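Local coordinates for putative Lipoprotein (Shewanella oneidensis, PDB 3U24) that is a putative lipoprotein of unknown function that binds zinc and calcium ions and may be related to metallopeptidases, at residues S119-V123 with Y155-A159; S164-L168 with L231-R237; T171-V175 with L224-V228. All blocks are in the same frame, centred on the assembly; numbering follows the deposited sequence.

Interaction 1 of 3, residues S119-V123 with Y155-A159; sequences SSYNV and YYAAA. With EDO (1,2-ethanediol), chain S; EDO (1,2-ethanediol), chain P.
Y155 reaches from helix 152-162 to the loop at N122 and V123 with its CG anti to its own backbone N (chi1 179°), which carries the ring toward the loop. Its hydroxyl accepts the N-H of N122 (N122 N to Y155 OH 3.0 Å) in a moderately bent bond, while the CA of Y121 packs against the same oxygen. Over one face of the Y155 ring sits the CG1 methyl of V123, 3.6 Å from the ring centroid and only 17° off the normal, a CH-pi contact. The next residue, Y156, takes the following amide: V123 N to Y156 OH is 3.1 Å and nearly straight at 169°. The CG2 methyl of V123 touches that hydroxyl, and the carbonyl oxygen of Y121 comes to the ring edge. N178 ties this end together, its OD1 hydrogen-bonded to Y156 OH and its ND2 to Y121 O. One turn beyond Y155, A159 puts its CB over a face of the Y121 ring, 3.9 Å from the centroid, a second CH-pi contact; Y121 OH in turn bonds to W114 O and N162 ND2. On the loop side, the N122 side chain runs alongside Y156, and its OD1 caps the backbone N of A124, at the entry to helix 124-131. The N122 carbonyl accepts a bond from an ethanediol, probably from the crystallisation liquor, O1 of EDO (chain P) to N122 O being 2.9 Å; a second ethanediol bonds it only weakly. Two neighbouring tyrosine hydroxyls thus receive two consecutive loop amides, so the N-H groups of N122 and V123 are satisfied within a buried contact, while the methyls of V123 and A159 on ring faces pack the loop against the helix.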
loop_
_atom_site.group_PDB
_atom_site.type_symbol
_atom_site.label_atom_id
_atom_site.label_comp_id
_atom_site.label_asym_id
_atom_site.label_seq_id
_atom_site.Cartn_x
_atom_site.Cartn_y
_atom_site.Cartn_z
ATOM N N SER A 119 4.965 5.209 -17.701
ATOM C CA SER A 119 5.313 5.816 -16.437
ATOM C C SER A 119 6.342 4.988 -15.665
ATOM O O SER A 119 6.965 5.499 -14.738
ATOM C CB SER A 119 4.090 6.108 -15.569
ATOM O OG SER A 119 3.645 4.936 -14.918
ATOM N N SER A 120 6.540 3.725 -16.031
ATOM C CA SER A 120 7.577 2.928 -15.369
ATOM C C SER A 120 9.043 3.368 -15.754
ATOM O O SER A 120 10.012 2.939 -15.116
ATOM C CB SER A 120 7.314 1.432 -15.606
ATOM O OG SER A 120 7.236 1.110 -16.975
ATOM N N TYR A 121 9.187 4.281 -16.724
ATOM C CA TYR A 121 10.470 4.830 -17.092
ATOM C C TYR A 121 10.630 6.258 -16.587
ATOM O O TYR A 121 10.099 7.229 -17.152
ATOM C CB TYR A 121 10.643 4.772 -18.596
ATOM C CG TYR A 121 10.473 3.378 -19.136
ATOM C CD1 TYR A 121 11.529 2.500 -19.134
ATOM C CD2 TYR A 121 9.256 2.925 -19.601
ATOM C CE1 TYR A 121 11.396 1.224 -19.604
ATOM C CE2 TYR A 121 9.111 1.651 -20.091
ATOM C CZ TYR A 121 10.196 0.807 -20.110
ATOM O OH TYR A 121 10.120 -0.483 -20.585
ATOM N N ASN A 122 11.377 6.388 -15.507
ATOM C CA ASN A 122 11.608 7.697 -14.858
ATOM C C ASN A 122 12.809 7.576 -13.920
ATOM O O ASN A 122 12.796 6.764 -12.995
ATOM C CB ASN A 122 10.357 8.127 -14.063
ATOM C CG ASN A 122 10.435 9.574 -13.536
ATOM O OD1 ASN A 122 11.522 10.197 -13.439
ATOM N ND2 ASN A 122 9.253 10.124 -13.187
ATOM N N VAL A 123 13.849 8.355 -14.167
ATOM C CA VAL A 123 15.059 8.244 -13.299
ATOM C C VAL A 123 14.940 9.000 -11.952
ATOM O O VAL A 123 15.757 8.804 -11.055
ATOM C CB VAL A 123 16.332 8.688 -14.059
ATOM C CG1 VAL A 123 16.460 7.886 -15.348
ATOM C CG2 VAL A 123 16.285 10.192 -14.353
ATOM N N TYR A 155 19.090 5.304 -20.790
ATOM C CA TYR A 155 17.908 4.871 -20.067
ATOM C C TYR A 155 16.671 5.265 -20.853
ATOM O O TYR A 155 15.832 4.458 -21.048
ATOM C CB TYR A 155 17.889 5.524 -18.678
ATOM C CG TYR A 155 16.704 5.178 -17.835
ATOM C CD1 TYR A 155 15.508 5.862 -17.978
ATOM C CD2 TYR A 155 16.766 4.157 -16.911
ATOM C CE1 TYR A 155 14.391 5.539 -17.191
ATOM C CE2 TYR A 155 15.651 3.803 -16.109
ATOM C CZ TYR A 155 14.472 4.502 -16.254
ATOM O OH TYR A 155 13.369 4.184 -15.474
ATOM N N TYR A 156 16.565 6.521 -21.287
ATOM C CA TYR A 156 15.376 6.949 -21.994
ATOM C C TYR A 156 15.323 6.465 -23.475
ATOM O O TYR A 156 14.222 6.229 -23.987
ATOM C CB TYR A 156 15.172 8.470 -21.864
ATOM C CG TYR A 156 14.748 8.926 -20.459
ATOM C CD1 TYR A 156 13.479 8.678 -19.995
ATOM C CD2 TYR A 156 15.624 9.610 -19.620
ATOM C CE1 TYR A 156 13.086 9.059 -18.724
ATOM C CE2 TYR A 156 15.240 10.017 -18.340
ATOM C CZ TYR A 156 13.963 9.712 -17.902
ATOM O OH TYR A 156 13.521 10.125 -16.670
ATOM N N ALA A 157 16.477 6.339 -24.138
ATOM C CA ALA A 157 16.531 5.613 -25.439
ATOM C C ALA A 157 15.961 4.189 -25.310
ATOM O O ALA A 157 15.196 3.762 -26.175
ATOM C CB ALA A 157 17.960 5.563 -26.049
ATOM N N ALA A 158 16.346 3.471 -24.246
ATOM C CA ALA A 158 15.806 2.136 -23.968
ATOM C C ALA A 158 14.268 2.180 -23.766
ATOM O O ALA A 158 13.508 1.315 -24.252
ATOM C CB ALA A 158 16.492 1.507 -22.729
ATOM N N ALA A 159 13.825 3.206 -23.063
ATOM C CA ALA A 159 12.407 3.373 -22.793
ATOM C C ALA A 159 11.662 3.463 -24.123
ATOM O O ALA A 159 10.700 2.754 -24.331
ATOM C CB ALA A 159 12.158 4.640 -21.974
HETATM C C1 EDO S . 10.113 3.401 -11.364
HETATM O O1 EDO S . 11.251 3.998 -12.018
HETATM C C2 EDO S . 8.795 4.049 -11.825
HETATM O O2 EDO S . 8.665 5.426 -11.436
HETATM C C1 EDO P . 14.379 4.459 -10.469
HETATM O O1 EDO P . 14.116 5.865 -10.621
HETATM C C2 EDO P . 15.137 3.853 -11.667
HETATM O O2 EDO P . 16.496 4.285 -11.620
#

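Interaction 2 of 3, residues S164-L168 with L231-R237; sequences SQPTL and LKKEGAR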
loop_
_atom_site.group_PDB
_atom_site.type_symbol
_atom_site.label_atom_id
_atom_site.label_comp_id
_atom_site.label_asym_id
_atom_site.label_seq_id
_atom_site.Cartn_x
_atom_site.Cartn_y
_atom_site.Cartn_z
ATOM N N SER A 164 5.448 0.121 -26.428
ATOM C CA SER A 164 4.704 -0.319 -27.589
ATOM C C SER A 164 3.225 -0.437 -27.237
ATOM O O SER A 164 2.893 -1.105 -26.268
ATOM C CB SER A 164 5.243 -1.692 -28.021
ATOM O OG SER A 164 4.400 -2.250 -29.003
ATOM N N GLN A 165 2.367 0.204 -28.027
ATOM C CA GLN A 165 0.929 0.279 -27.774
ATOM C C GLN A 165 0.631 0.695 -26.352
ATOM O O GLN A 165 -0.008 -0.031 -25.619
ATOM C CB GLN A 165 0.221 -1.048 -28.070
ATOM C CG GLN A 165 0.380 -1.499 -29.509
ATOM C CD GLN A 165 -0.191 -0.500 -30.473
ATOM O OE1 GLN A 165 -1.384 -0.098 -30.377
ATOM N NE2 GLN A 165 0.658 -0.041 -31.397
ATOM N N PRO A 166 1.074 1.882 -25.968
ATOM C CA PRO A 166 0.843 2.272 -24.580
ATOM C C PRO A 166 -0.577 2.686 -24.347
ATOM O O PRO A 166 -1.271 3.012 -25.289
ATOM C CB PRO A 166 1.765 3.484 -24.384
ATOM C CG PRO A 166 1.943 4.056 -25.765
ATOM C CD PRO A 166 1.865 2.872 -26.710
ATOM N N THR A 167 -1.001 2.669 -23.091
ATOM C CA THR A 167 -2.280 3.257 -22.719
ATOM C C THR A 167 -2.146 4.768 -22.654
ATOM O O THR A 167 -1.067 5.343 -22.400
ATOM C CB THR A 167 -2.790 2.796 -21.336
ATOM O OG1 THR A 167 -2.013 3.448 -20.327
ATOM C CG2 THR A 167 -2.707 1.277 -21.170
ATOM N N LEU A 168 -3.257 5.441 -22.869
ATOM C CA LEU A 168 -3.239 6.884 -22.824
ATOM C C LEU A 168 -2.930 7.335 -21.400
ATOM O O LEU A 168 -2.170 8.283 -21.180
ATOM C CB LEU A 168 -4.604 7.466 -23.250
ATOM C CG LEU A 168 -4.717 8.982 -23.031
ATOM C CD1 LEU A 168 -3.639 9.697 -23.859
ATOM C CD2 LEU A 168 -6.163 9.485 -23.327
ATOM N N LEU A 231 -1.959 9.364 -29.397
ATOM C CA LEU A 231 -2.899 8.446 -28.738
ATOM C C LEU A 231 -4.305 9.063 -28.656
ATOM O O LEU A 231 -5.304 8.375 -28.858
ATOM C CB LEU A 231 -2.413 8.053 -27.339
ATOM C CG LEU A 231 -1.128 7.193 -27.270
ATOM C CD1 LEU A 231 -0.527 7.166 -25.861
ATOM C CD2 LEU A 231 -1.350 5.777 -27.840
ATOM N N LYS A 232 -4.376 10.369 -28.404
ATOM C CA LYS A 232 -5.673 11.040 -28.388
ATOM C C LYS A 232 -6.366 10.990 -29.766
ATOM O O LYS A 232 -7.567 10.724 -29.820
ATOM C CB LYS A 232 -5.545 12.457 -27.851
ATOM C CG LYS A 232 -5.202 12.474 -26.348
ATOM C CD LYS A 232 -4.959 13.888 -25.900
ATOM C CE LYS A 232 -4.665 14.044 -24.417
ATOM N NZ LYS A 232 -3.954 15.355 -24.217
ATOM N N LYS A 233 -5.614 11.197 -30.851
ATOM C CA LYS A 233 -6.174 11.129 -32.212
ATOM C C LYS A 233 -6.525 9.701 -32.684
ATOM O O LYS A 233 -7.586 9.500 -33.241
ATOM C CB LYS A 233 -5.214 11.723 -33.264
ATOM C CG LYS A 233 -4.917 13.215 -33.128
ATOM C CD LYS A 233 -4.076 13.748 -34.305
ATOM C CE LYS A 233 -3.735 15.240 -34.145
ATOM N NZ LYS A 233 -2.654 15.715 -35.068
ATOM N N GLU A 234 -5.627 8.741 -32.478
ATOM C CA GLU A 234 -5.667 7.435 -33.155
ATOM C C GLU A 234 -6.285 6.330 -32.292
ATOM O O GLU A 234 -6.570 5.252 -32.787
ATOM C CB GLU A 234 -4.228 7.000 -33.553
ATOM C CG GLU A 234 -3.543 7.905 -34.590
ATOM C CD GLU A 234 -2.132 7.453 -35.053
ATOM O OE1 GLU A 234 -1.443 6.584 -34.405
ATOM O OE2 GLU A 234 -1.705 8.005 -36.108
ATOM N N GLY A 235 -6.462 6.582 -31.001
ATOM C CA GLY A 235 -6.895 5.556 -30.070
ATOM C C GLY A 235 -5.699 4.934 -29.382
ATOM O O GLY A 235 -4.540 5.149 -29.762
ATOM N N ALA A 236 -5.965 4.179 -28.341
ATOM C CA ALA A 236 -4.907 3.699 -27.455
ATOM C C ALA A 236 -5.349 2.394 -26.822
ATOM O O ALA A 236 -6.554 2.135 -26.661
ATOM C CB ALA A 236 -4.585 4.759 -26.402
ATOM N N ARG A 237 -4.380 1.576 -26.438
ATOM C CA ARG A 237 -4.668 0.399 -25.612
ATOM C C ARG A 237 -5.540 0.749 -24.369
ATOM O O ARG A 237 -5.337 1.802 -23.737
ATOM C CB ARG A 237 -3.360 -0.245 -25.133
ATOM C CG ARG A 237 -3.593 -1.633 -24.600
ATOM C CD ARG A 237 -2.419 -2.147 -23.798
ATOM N NE ARG A 237 -1.155 -2.264 -24.540
ATOM C CZ ARG A 237 -0.595 -3.411 -24.945
ATOM N NH1 ARG A 237 -1.216 -4.576 -24.741
ATOM N NH2 ARG A 237 0.614 -3.409 -25.550
HETATM O O HOH W 1 -1.698 2.157 -27.756
#
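The carbonyls of S164 and Q165 both face the guanidinium edge of R237. S164 O receives R237 NH2 in a weak bond of 3.3 Å. The shorter bond runs from R237 NE to Q165 O, 2.7 Å with an N-H...O angle of 163°. That oxygen lies close to the guanidinium plane, and NE comes nearly head-on to the carbonyl. The R237 chain leaves with CG anti to the backbone N and bends at chi3 (-61°), which swings the flat group onto the S164-Q165 loop. With an alanine here the strong NE bond and the weak NH2 one are gone, and Q165 O would probably lose its close partner, leaving the loop freer to move. P166 adds an apolar touch, CG to CD1 of L231 at 4.0 Å, and its carbonyl is joined to the R237 backbone by a water, 2.6 Å from P166 O and 3.0 Å from R237 N. T167, at the N-cap position of helix 168-179, brings its CA to R237 O at 3.5 Å in a C-H...O contact, while its OG1 bonds to H170 ND1. L168 slides past L231, L168 CD1 to L231 CB being 4.0 Å, and crosses the K232 chain at about a right angle; its CB also meets the A236 methyl. G235 leaves helix 200-234 with positive phi, and the start of helix 168-179 packs beside this exit, in keeping with the near-antiparallel course of the two helices.

Interaction 3 of 3, residues T171-V175 with L224-V228; sequences TELAV and LNAQV
V175 and V228 have matching side-chain torsions: each places CG1 anti to its backbone N (chi1 170° and 167°), leaving CG2 beside the N and aimed across the helix interface. The two CG2 methyls meet at 3.9 Å. T171, one turn before V175, likewise sends its CG2 over, 3.8 Å from V228 CG2 and also near the CB of Q227, while its OG1 bonds to the carbonyl of T167, the N-cap residue just before the helix. L224 fills the other end: its CB lies 3.7 Å from V175 CG2, and its CD1 reaches the CB methyl of A174 at 3.8 Å. At the margin the carboxamide of N225 crosses V175 at about a right angle, N225 OD1 coming within 3.3 Å of V175 CG1. The short segments of helix 168-179 and helix 200-234 run near-antiparallel, their axes 9.4 Å apart at a signed crossing angle of -152°, so T171 stands opposite V228 and V175 opposite L224. P118, from a loop, also touches T171 and A174. No hydrogen bond crosses between the segments. The pairing therefore rests on aliphatic packing of threonine, valine, alanine and leucine side chains, and the T171 hydroxyl, which takes no part in it, is satisfied by T167 O.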
loop_
_atom_site.group_PDB
_atom_site.type_symbol
_atom_site.label_atom_id
_atom_site.label_comp_id
_atom_site.label_asym_id
_atom_site.label_seq_id
_atom_site.Cartn_x
_atom_site.Cartn_y
_atom_site.Cartn_z
ATOM N N THR A 171 0.669 7.026 -20.192
ATOM C CA THR A 171 1.535 7.932 -20.931
ATOM C C THR A 171 1.399 9.356 -20.368
ATOM O O THR A 171 2.400 10.084 -20.263
ATOM C CB THR A 171 1.280 7.902 -22.449
ATOM O OG1 THR A 171 1.248 6.540 -22.931
ATOM C CG2 THR A 171 2.357 8.680 -23.200
ATOM N N GLU A 172 0.186 9.707 -19.935
ATOM C CA GLU A 172 -0.081 11.023 -19.401
ATOM C C GLU A 172 0.606 11.105 -18.063
ATOM O O GLU A 172 1.179 12.112 -17.703
ATOM C CB GLU A 172 -1.600 11.255 -19.196
ATOM C CG GLU A 172 -2.398 11.529 -20.471
ATOM C CD GLU A 172 -3.945 11.544 -20.302
ATOM O OE1 GLU A 172 -4.564 10.789 -19.471
ATOM O OE2 GLU A 172 -4.571 12.299 -21.085
ATOM N N LEU A 173 0.517 10.037 -17.315
ATOM C CA LEU A 173 1.200 10.007 -16.029
ATOM C C LEU A 173 2.744 10.165 -16.227
ATOM O O LEU A 173 3.393 10.946 -15.530
ATOM C CB LEU A 173 0.830 8.760 -15.255
ATOM C CG LEU A 173 1.407 8.649 -13.840
ATOM C CD1 LEU A 173 0.965 9.796 -12.889
ATOM C CD2 LEU A 173 1.110 7.256 -13.264
ATOM N N ALA A 174 3.282 9.462 -17.207
ATOM C CA ALA A 174 4.708 9.571 -17.542
ATOM C C ALA A 174 5.128 11.027 -17.770
ATOM O O ALA A 174 6.189 11.448 -17.311
ATOM C CB ALA A 174 5.043 8.724 -18.767
ATOM N N VAL A 175 4.298 11.778 -18.488
ATOM C CA VAL A 175 4.642 13.175 -18.823
ATOM C C VAL A 175 4.776 14.003 -17.520
ATOM O O VAL A 175 5.784 14.671 -17.267
ATOM C CB VAL A 175 3.591 13.847 -19.711
ATOM C CG1 VAL A 175 3.883 15.365 -19.821
ATOM C CG2 VAL A 175 3.501 13.168 -21.069
ATOM N N LEU A 224 7.239 12.079 -25.218
ATOM C CA LEU A 224 6.033 11.639 -24.505
ATOM C C LEU A 224 4.837 12.504 -24.901
ATOM O O LEU A 224 3.770 11.987 -25.134
ATOM C CB LEU A 224 6.246 11.634 -22.992
ATOM C CG LEU A 224 7.169 10.567 -22.339
ATOM C CD1 LEU A 224 7.377 10.837 -20.854
ATOM C CD2 LEU A 224 6.633 9.160 -22.517
ATOM N N ASN A 225 5.044 13.814 -25.027
ATOM C CA ASN A 225 3.969 14.714 -25.451
ATOM C C ASN A 225 3.493 14.386 -26.857
ATOM O O ASN A 225 2.269 14.404 -27.129
ATOM C CB ASN A 225 4.365 16.200 -25.375
ATOM C CG ASN A 225 4.352 16.767 -23.946
ATOM O OD1 ASN A 225 3.665 16.286 -23.028
ATOM N ND2 ASN A 225 5.137 17.802 -23.760
ATOM N N ALA A 226 4.431 14.098 -27.763
ATOM C CA ALA A 226 4.035 13.687 -29.101
ATOM C C ALA A 226 3.228 12.376 -29.021
ATOM O O ALA A 226 2.224 12.212 -29.738
ATOM C CB ALA A 226 5.241 13.569 -30.063
ATOM N N GLN A 227 3.606 11.462 -28.137
ATOM C CA GLN A 227 2.832 10.214 -28.010
ATOM C C GLN A 227 1.386 10.452 -27.506
ATOM O O GLN A 227 0.449 9.914 -28.056
ATOM C CB GLN A 227 3.538 9.175 -27.142
ATOM C CG GLN A 227 4.878 8.727 -27.713
ATOM C CD GLN A 227 4.700 7.788 -28.893
ATOM O OE1 GLN A 227 4.026 6.739 -28.789
ATOM N NE2 GLN A 227 5.283 8.134 -29.993
ATOM N N VAL A 228 1.223 11.230 -26.451
ATOM C CA VAL A 228 -0.104 11.530 -25.899
ATOM C C VAL A 228 -0.987 12.115 -27.033
ATOM O O VAL A 228 -2.136 11.707 -27.236
ATOM C CB VAL A 228 -0.010 12.609 -24.767
ATOM C CG1 VAL A 228 -1.381 13.184 -24.392
ATOM C CG2 VAL A 228 0.734 12.056 -23.557
#

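Overall arrangement
Interactions 2 and 3, centres 10 Å apart, both use helix 200-234: interaction 3 packs helix 168-179 on it, interaction 2 the loop leading into that helix. Interaction 3 is nested within the chain loop closed by interaction 2, and T171 OG1 is 3.5 Å from L231 CD1. Interaction 1 lies 12 Å from interaction 3 between centres and meets it where S119 N packs on A174 CB, 3.7 Å away; N178, bonded to Y121, Y156 and A174, links them. Interactions 1 and 2 do not touch. Bound calcium lies about 9 Å from the side chain of E172, but none of the residues in contact is a known metal ligand, and all three are best read as structural packing.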